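Local structure of S-adenosyl-L-methionine-dependent 2-deoxy-scyllo-inosamine dehydrogenase (Bacillus circulans, 4M7S) at residues K3-I8 with D207-D212; F59-E64 with L175-V180; L181-P186 with F191-V196. The protein catalyses the radical S-adenosyl-L-methionine-dependent two-electron oxidation of 2-deoxy-scyllo-inosamine to amino-dideoxy-scyllo-inosose in butirosin biosynthesis, using two [4Fe-4S] clusters. All coordinates share one frame; numbering follows the deposited sequence. Where two conformers were deposited one is given.

Contact 1: residues K3-I8 with D207-D212; sequences KLFSMI and DIWHND
Trp209, the last residue of the short helix 205-209, lays its whole indole against residues 3-8, which run into strand 7-10, and one polar bond helps to position it. The indole NE1 donates to the backbone O of Lys3 at 2.9 Å, with an N-H...O angle of 151°. The acceptor lies near the plane of the indole, at its edge, whereas the donor is tilted out of the carbonyl plane of Lys3. The buried N-H thus has a partner, and the bond limits how far the indole can swing about its CB-CG bond. Nearby, the ammonium of Lys3 folds back to the O of Leu4 and is also bonded to Asn174, while NE2 of His210 is bonded to the O of Asp2.

The aromatic interactions use the broad side of the same indole. Phe5 turns an edge to it, CD2 standing 3.5 Å from CE3 of Trp209, in a T-shaped pair whose planes make 80°. A chi1 of 44° tucks the phenyl between its own N and carbonyl carbon and brings its CD2 edge over the indole face. Separately, Phe5 CB makes a CH-pi contact, 3.8 Å from the centroid of the six-membered ring of Trp209.

In the partial TIM barrel of the radical SAM fold, residues 3-6 lead into the first strand, 7-10, while Trp209 comes from the C-terminal cluster-binding region; the contact therefore joins the lead-in to the first barrel strand to the region that binds the second cluster. Ala176 of the adjoining strand touches both Phe5 and Trp209, and Arg218 makes a cation-pi contact with the indole.

Apolar packing is lighter. Leu4 brings CD1 to 4.3 Å from CD1 of Trp209, and its CG lies over a face of the neighbouring Phe5 ring.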
# COMPACT_ATOMS: atom_id res chain seq x y z
N LYS A 3 -4.08 -5.67 -16.91
CA LYS A 3 -3.86 -6.48 -15.71
C LYS A 3 -4.25 -5.74 -14.43
O LYS A 3 -3.83 -4.60 -14.20
CB LYS A 3 -2.39 -6.92 -15.66
CG LYS A 3 -1.94 -7.50 -14.34
CD LYS A 3 -0.42 -7.55 -14.26
CE LYS A 3 0.06 -7.75 -12.82
NZ LYS A 3 -0.36 -6.62 -11.92
N LEU A 4 -5.05 -6.39 -13.58
CA LEU A 4 -5.42 -5.80 -12.29
C LEU A 4 -4.19 -5.66 -11.41
O LEU A 4 -3.20 -6.37 -11.60
CB LEU A 4 -6.46 -6.69 -11.59
CG LEU A 4 -7.23 -6.08 -10.41
CD1 LEU A 4 -8.23 -5.04 -10.91
CD2 LEU A 4 -7.94 -7.16 -9.59
N PHE A 5 -4.24 -4.74 -10.45
CA PHE A 5 -3.16 -4.60 -9.48
C PHE A 5 -2.94 -5.92 -8.75
O PHE A 5 -3.87 -6.69 -8.56
CB PHE A 5 -3.46 -3.47 -8.49
CG PHE A 5 -4.88 -3.47 -7.98
CD1 PHE A 5 -5.25 -4.26 -6.89
CD2 PHE A 5 -5.85 -2.69 -8.60
CE1 PHE A 5 -6.56 -4.26 -6.44
CE2 PHE A 5 -7.16 -2.69 -8.15
CZ PHE A 5 -7.52 -3.48 -7.07
N SER A 6 -1.70 -6.18 -8.36
CA SER A 6 -1.38 -7.42 -7.67
C SER A 6 -1.23 -7.16 -6.17
O SER A 6 -1.28 -8.08 -5.36
CB SER A 6 -0.10 -8.04 -8.24
OG SER A 6 1.02 -7.23 -7.93
N MSE A 7 -1.07 -5.89 -5.81
CA MSE A 7 -0.96 -5.46 -4.41
C MSE A 7 -1.82 -4.22 -4.21
O MSE A 7 -1.83 -3.32 -5.06
CB MSE A 7 0.50 -5.17 -4.03
CG MSE A 7 0.66 -4.29 -2.76
SE MSE A 7 0.23 -5.15 -1.03
CE MSE A 7 1.92 -6.10 -0.75
N ILE A 8 -2.58 -4.20 -3.13
CA ILE A 8 -3.30 -2.99 -2.76
C ILE A 8 -2.93 -2.61 -1.33
O ILE A 8 -2.96 -3.45 -0.43
CB ILE A 8 -4.83 -3.13 -2.93
CG1 ILE A 8 -5.53 -1.85 -2.46
CG2 ILE A 8 -5.38 -4.34 -2.17
CD1 ILE A 8 -6.94 -1.73 -2.98
N ASP A 207 -12.89 0.57 -11.89
CA ASP A 207 -13.12 1.64 -12.86
C ASP A 207 -12.05 2.73 -12.73
O ASP A 207 -11.68 3.37 -13.72
CB ASP A 207 -14.51 2.24 -12.68
CG ASP A 207 -15.62 1.27 -13.05
OD1 ASP A 207 -15.41 0.45 -13.97
OD2 ASP A 207 -16.69 1.34 -12.42
N ILE A 208 -11.59 2.96 -11.51
CA ILE A 208 -10.51 3.91 -11.27
C ILE A 208 -9.22 3.37 -11.88
O ILE A 208 -8.53 4.06 -12.63
CB ILE A 208 -10.33 4.17 -9.77
CG1 ILE A 208 -11.57 4.88 -9.20
CG2 ILE A 208 -9.07 4.98 -9.49
CD1 ILE A 208 -11.62 4.89 -7.68
N TRP A 209 -8.91 2.12 -11.54
CA TRP A 209 -7.75 1.42 -12.07
C TRP A 209 -7.67 1.47 -13.59
O TRP A 209 -6.59 1.58 -14.16
CB TRP A 209 -7.76 -0.04 -11.58
CG TRP A 209 -6.55 -0.83 -12.02
CD1 TRP A 209 -6.49 -1.77 -13.02
CD2 TRP A 209 -5.23 -0.73 -11.49
NE1 TRP A 209 -5.21 -2.26 -13.13
CE2 TRP A 209 -4.42 -1.63 -12.20
CE3 TRP A 209 -4.65 0.06 -10.48
CZ2 TRP A 209 -3.06 -1.78 -11.92
CZ3 TRP A 209 -3.31 -0.10 -10.20
CH2 TRP A 209 -2.53 -1.01 -10.93
N HIS A 210 -8.83 1.41 -14.24
CA HIS A 210 -8.88 1.39 -15.70
C HIS A 210 -9.29 2.71 -16.34
O HIS A 210 -9.57 2.75 -17.54
CB HIS A 210 -9.84 0.29 -16.21
CG HIS A 210 -9.35 -1.10 -15.96
ND1 HIS A 210 -9.84 -1.89 -14.93
CD2 HIS A 210 -8.41 -1.85 -16.59
CE1 HIS A 210 -9.22 -3.06 -14.95
NE2 HIS A 210 -8.35 -3.06 -15.95
N ASN A 211 -9.37 3.80 -15.57
CA ASN A 211 -9.73 5.07 -16.21
C ASN A 211 -8.57 5.62 -17.05
O ASN A 211 -7.43 5.14 -16.94
CB ASN A 211 -10.29 6.10 -15.20
CG ASN A 211 -9.26 6.59 -14.20
OD1 ASN A 211 -8.05 6.56 -14.47
ND2 ASN A 211 -9.73 7.06 -13.04
N ASP A 212 -8.87 6.62 -17.87
CA ASP A 212 -7.87 7.22 -18.76
C ASP A 212 -6.61 7.68 -18.02
O ASP A 212 -5.49 7.42 -18.47
CB ASP A 212 -8.49 8.38 -19.53
CG ASP A 212 -8.00 8.45 -20.97
OD1 ASP A 212 -7.00 7.77 -21.29
OD2 ASP A 212 -8.61 9.19 -21.77

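Contact 2: residues F59-E64 with L175-V180; sequences FHFYGE and LAVVTV. With SF4 (iron/sulfur cluster), chain C.
Phe61 lays its ring against Val177 and Thr179, and the loop 59-64 that carries it follows strand 56-58 of the barrel. Just ahead of it, His60 approaches the iron/sulfur cluster: in one of its two conformers NE2 lies 3.9 Å from S2 of the cluster, a placing that the other conformer leaves open to doubt.

Phe61 makes the contact itself. With CG anti to the backbone N (chi1 -179°), the ring extends toward strand 175-178 and meets Val177 at about a right angle. Val177 CG1 sits over one face, 3.8 Å from the ring centroid and 18° off the ring normal, a CH-pi contact; its closest ring atom is Phe61 CD1, at 3.6 Å. Val177 supplies this methyl because its CG1 is itself anti to the backbone N. Farther round the ring, Thr179 CG2 comes obliquely to Phe61 CE2, more loosely, at 4.2 Å.

This packing joins the radical SAM barrel to the SPASM-type cluster-binding region: loop 59-64 comes from the C-terminal end of a barrel strand, where such enzymes hold the cluster that activates S-adenosylmethionine, while strand 175-178 opens the sheet extension beyond the barrel. The contact thus sits between the two clusters, the side chain of Val177 being about 9 Å from the second. Leu185 of the next strand also touches Phe61.

Tyr62 covers the opposite face of the Phe61 ring with CD2, 3.6 Å above the plane and over its centre, so the phenyl is sandwiched between Tyr62 and Val177. The O of Tyr62 lies 3.7 Å from cluster atom S2 and accepts a bond from Asn25, and its hydroxyl bonds with the O of Phe188.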
# COMPACT_ATOMS: atom_id res chain seq x y z
N PHE A 59 -1.98 -3.03 5.01
CA PHE A 59 -2.82 -2.12 5.79
C PHE A 59 -2.08 -0.88 6.30
O PHE A 59 -2.46 -0.29 7.33
CB PHE A 59 -3.40 -2.87 6.98
CG PHE A 59 -4.15 -4.11 6.59
CD1 PHE A 59 -5.50 -4.05 6.28
CD2 PHE A 59 -3.49 -5.33 6.50
CE1 PHE A 59 -6.20 -5.18 5.91
CE2 PHE A 59 -4.18 -6.47 6.11
CZ PHE A 59 -5.54 -6.40 5.83
N HIS A 60 -1.05 -0.47 5.55
CA HIS A 60 -0.06 0.55 5.95
C HIS A 60 0.31 1.50 4.78
O HIS A 60 0.89 1.04 3.79
CB HIS A 60 1.22 -0.18 6.40
CG HIS A 60 2.34 0.72 6.86
ND1 HIS A 60 3.05 0.47 8.02
CD2 HIS A 60 2.90 1.82 6.30
CE1 HIS A 60 3.98 1.40 8.17
NE2 HIS A 60 3.91 2.23 7.14
N PHE A 61 0.03 2.80 4.89
CA PHE A 61 0.44 3.71 3.83
C PHE A 61 1.63 4.43 4.45
O PHE A 61 2.79 4.13 4.14
CB PHE A 61 -0.67 4.68 3.43
CG PHE A 61 -0.29 5.62 2.32
CD1 PHE A 61 0.63 5.24 1.35
CD2 PHE A 61 -0.84 6.90 2.27
CE1 PHE A 61 1.00 6.11 0.34
CE2 PHE A 61 -0.47 7.78 1.25
CZ PHE A 61 0.46 7.38 0.28
N TYR A 62 1.35 5.36 5.36
CA TYR A 62 2.42 5.97 6.15
C TYR A 62 2.04 6.03 7.62
O TYR A 62 2.51 6.89 8.38
CB TYR A 62 2.76 7.36 5.62
CG TYR A 62 3.64 7.34 4.40
CD1 TYR A 62 5.03 7.29 4.51
CD2 TYR A 62 3.09 7.38 3.12
CE1 TYR A 62 5.84 7.27 3.39
CE2 TYR A 62 3.89 7.36 1.99
CZ TYR A 62 5.26 7.31 2.13
OH TYR A 62 6.05 7.29 1.01
N GLY A 63 1.19 5.10 8.02
CA GLY A 63 0.77 4.99 9.41
C GLY A 63 1.04 3.60 9.94
O GLY A 63 1.40 2.70 9.18
N GLU A 64 0.87 3.43 11.25
CA GLU A 64 1.09 2.15 11.90
C GLU A 64 -0.23 1.40 11.99
O GLU A 64 -1.16 1.85 12.68
CB GLU A 64 1.64 2.39 13.32
CG GLU A 64 1.79 1.13 14.14
CD GLU A 64 2.56 0.04 13.39
OE1 GLU A 64 2.15 -1.14 13.49
OE2 GLU A 64 3.58 0.36 12.74
N LEU A 175 0.34 -1.83 -8.36
CA LEU A 175 0.02 -1.37 -7.01
C LEU A 175 -1.04 -0.28 -7.06
O LEU A 175 -0.94 0.67 -7.85
CB LEU A 175 1.30 -0.83 -6.36
CG LEU A 175 1.40 -0.42 -4.88
CD1 LEU A 175 1.47 1.09 -4.74
CD2 LEU A 175 0.28 -1.01 -4.03
N ALA A 176 -2.07 -0.44 -6.23
CA ALA A 176 -2.99 0.65 -5.93
C ALA A 176 -2.85 1.00 -4.45
O ALA A 176 -2.73 0.11 -3.60
CB ALA A 176 -4.43 0.23 -6.24
N VAL A 177 -2.88 2.29 -4.14
CA VAL A 177 -2.93 2.74 -2.76
C VAL A 177 -4.28 3.37 -2.49
O VAL A 177 -4.75 4.15 -3.31
CB VAL A 177 -1.83 3.79 -2.46
CG1 VAL A 177 -1.95 4.30 -1.02
CG2 VAL A 177 -0.46 3.20 -2.68
N VAL A 178 -4.89 3.04 -1.36
CA VAL A 178 -6.14 3.68 -0.93
C VAL A 178 -5.88 4.40 0.41
O VAL A 178 -5.48 3.77 1.38
CB VAL A 178 -7.25 2.63 -0.74
CG1 VAL A 178 -8.54 3.28 -0.21
CG2 VAL A 178 -7.51 1.88 -2.04
N THR A 179 -6.09 5.72 0.44
CA THR A 179 -5.80 6.53 1.61
C THR A 179 -6.97 6.46 2.59
O THR A 179 -8.00 5.85 2.27
CB THR A 179 -5.57 8.00 1.25
OG1 THR A 179 -6.81 8.59 0.82
CG2 THR A 179 -4.51 8.12 0.14
N VAL A 180 -6.80 7.08 3.76
CA VAL A 180 -7.83 6.98 4.82
C VAL A 180 -9.17 7.48 4.34
O VAL A 180 -10.20 7.03 4.83
CB VAL A 180 -7.52 7.81 6.09
CG1 VAL A 180 -7.22 6.91 7.27
CG2 VAL A 180 -6.45 8.86 5.85
FE1 SF4 C . 6.22 5.54 11.30
FE2 SF4 C . 8.85 5.85 11.11
FE3 SF4 C . 7.31 6.63 9.10
FE4 SF4 C . 7.58 3.98 9.58
S1 SF4 C . 9.23 5.41 8.87
S2 SF4 C . 5.61 5.07 9.14
S3 SF4 C . 7.78 3.96 11.88
S4 SF4 C . 7.33 7.56 11.21

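Contact 3: residues L181-P186 with F191-V196; sequences LGNVLP and FNQKMV
Pro186 and Met195, a selenomethionine, form the close-packed end of this contact. The proline ring meets the chain of Met195 at about a right angle, CD of Pro186 lying 3.6 Å from CB of Met195 and 3.1 Å from its carbonyl O. Alongside, Leu185 turns CD2 toward both Gln193 CB and Val196 CG2, 3.9 Å from each. The backbones also touch here: Val196 CA makes a CA-H...O contact with the O of Val184. Phe214 and Phe217 of helix 212-222 pack on Pro186.

Toward the more exposed side the packing thins and a single polar bond bridges the segments. Asn183 ND2 donates to Gln193 OE1 at 2.9 Å, the N-H...O angle being 159°. The donor lies in the carbonyl plane of Gln193, yet the two amides are turned 76° from each other. Beyond CG the Gln193 chain is extended (chi2 -169°), which carries its carbonyl across to the asparagine. Asn183 OD1 is in turn bonded to Asn199 ND2.

Strand 183-185 thus runs into a loop that doubles back toward antiparallel strand 198-199, a beta hairpin with a long connection that holds Cys187, probably a ligand of the second [4Fe-4S] cluster, as in SPASM-type domains.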
# COMPACT_ATOMS: atom_id res chain seq x y z
N LEU A 181 -9.14 8.45 3.43
CA LEU A 181 -10.36 9.09 2.96
C LEU A 181 -10.82 8.51 1.62
O LEU A 181 -11.76 9.01 1.01
CB LEU A 181 -10.18 10.60 2.88
CG LEU A 181 -9.90 11.30 4.22
CD1 LEU A 181 -9.70 12.79 4.02
CD2 LEU A 181 -11.02 11.03 5.22
N GLY A 182 -10.17 7.44 1.17
CA GLY A 182 -10.62 6.69 0.00
C GLY A 182 -9.93 7.01 -1.32
O GLY A 182 -10.20 6.38 -2.34
N ASN A 183 -9.03 7.99 -1.31
CA ASN A 183 -8.34 8.37 -2.54
C ASN A 183 -7.45 7.25 -3.04
O ASN A 183 -6.78 6.58 -2.25
CB ASN A 183 -7.52 9.63 -2.33
CG ASN A 183 -8.37 10.86 -2.15
OD1 ASN A 183 -9.52 10.90 -2.61
ND2 ASN A 183 -7.82 11.87 -1.50
N VAL A 184 -7.43 7.06 -4.35
CA VAL A 184 -6.60 6.01 -4.93
C VAL A 184 -5.36 6.65 -5.57
O VAL A 184 -5.47 7.56 -6.39
CB VAL A 184 -7.39 5.21 -5.97
CG1 VAL A 184 -6.54 4.07 -6.53
CG2 VAL A 184 -8.68 4.67 -5.34
N LEU A 185 -4.19 6.17 -5.17
CA LEU A 185 -2.92 6.69 -5.69
C LEU A 185 -2.22 5.56 -6.45
O LEU A 185 -2.45 4.37 -6.17
CB LEU A 185 -2.03 7.19 -4.55
CG LEU A 185 -2.70 8.00 -3.44
CD1 LEU A 185 -1.71 8.29 -2.31
CD2 LEU A 185 -3.30 9.31 -3.98
N PRO A 186 -1.34 5.91 -7.41
CA PRO A 186 -0.68 4.91 -8.24
C PRO A 186 0.60 4.37 -7.61
O PRO A 186 1.21 3.48 -8.19
CB PRO A 186 -0.31 5.70 -9.50
CG PRO A 186 -0.03 7.06 -8.99
CD PRO A 186 -1.03 7.28 -7.86
N PHE A 191 2.95 10.46 -1.15
CA PHE A 191 2.50 10.92 0.16
C PHE A 191 1.69 12.21 0.07
O PHE A 191 0.80 12.46 0.87
CB PHE A 191 3.69 11.16 1.10
CG PHE A 191 3.31 11.87 2.38
CD1 PHE A 191 2.79 11.17 3.45
CD2 PHE A 191 3.47 13.24 2.49
CE1 PHE A 191 2.44 11.82 4.63
CE2 PHE A 191 3.12 13.90 3.66
CZ PHE A 191 2.60 13.19 4.73
N ASN A 192 2.05 13.04 -0.90
CA ASN A 192 1.36 14.32 -1.07
C ASN A 192 0.14 14.22 -1.98
O ASN A 192 -0.52 15.23 -2.25
CB ASN A 192 2.34 15.38 -1.58
CG ASN A 192 3.24 15.91 -0.49
OD1 ASN A 192 2.80 16.15 0.64
ND2 ASN A 192 4.52 16.09 -0.80
N GLN A 193 -0.15 13.00 -2.43
CA GLN A 193 -1.32 12.73 -3.28
C GLN A 193 -1.37 13.66 -4.49
O GLN A 193 -2.37 14.34 -4.73
CB GLN A 193 -2.61 12.82 -2.45
CG GLN A 193 -2.53 12.07 -1.10
CD GLN A 193 -3.89 11.93 -0.41
OE1 GLN A 193 -4.93 11.97 -1.06
NE2 GLN A 193 -3.87 11.77 0.92
N LYS A 194 -0.26 13.71 -5.22
CA LYS A 194 -0.19 14.48 -6.45
C LYS A 194 -0.98 13.80 -7.56
O LYS A 194 -1.43 14.44 -8.50
CB LYS A 194 1.27 14.64 -6.90
CG LYS A 194 2.16 15.41 -5.94
CD LYS A 194 3.62 15.11 -6.22
CE LYS A 194 4.55 15.88 -5.30
NZ LYS A 194 5.97 15.69 -5.73
N MSE A 195 -1.13 12.48 -7.45
CA MSE A 195 -1.73 11.69 -8.51
C MSE A 195 -2.96 10.93 -8.00
O MSE A 195 -2.98 9.71 -8.00
CB MSE A 195 -0.70 10.69 -9.05
CG MSE A 195 -0.69 10.54 -10.55
SE MSE A 195 -0.41 12.24 -11.47
CE MSE A 195 1.40 12.62 -10.86
N VAL A 196 -3.97 11.66 -7.54
CA VAL A 196 -5.22 11.04 -7.11
C VAL A 196 -5.95 10.58 -8.37
O VAL A 196 -6.25 11.38 -9.25
CB VAL A 196 -6.09 12.01 -6.32
CG1 VAL A 196 -7.46 11.36 -6.03
CG2 VAL A 196 -5.40 12.40 -5.02

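How the contacts relate
All three contacts meet on one mixed sheet, in which strands 7-10, 175-178 and 183-185 lie side by side. Contacts 1 and 2, with centres about 15 Å apart, are joined by the probable hydrogen bond from Ala176 N to Met7 O (3.1 Å). Contacts 2 and 3 lie closer, about 10 Å between centres: Leu185 N probably bonds to Val177 O at 2.8 Å, and Leu185 CD1 packs on Phe61 CZ. Ile208 CD1 reaches Val184 CG2 at 3.8 Å, linking contacts 1 and 3. Contact 2 borders the first cluster through its loop. The side chain of Pro186 is about 6 Å from the second iron/sulfur cluster. That of Trp209 is about 10 Å from the same cluster.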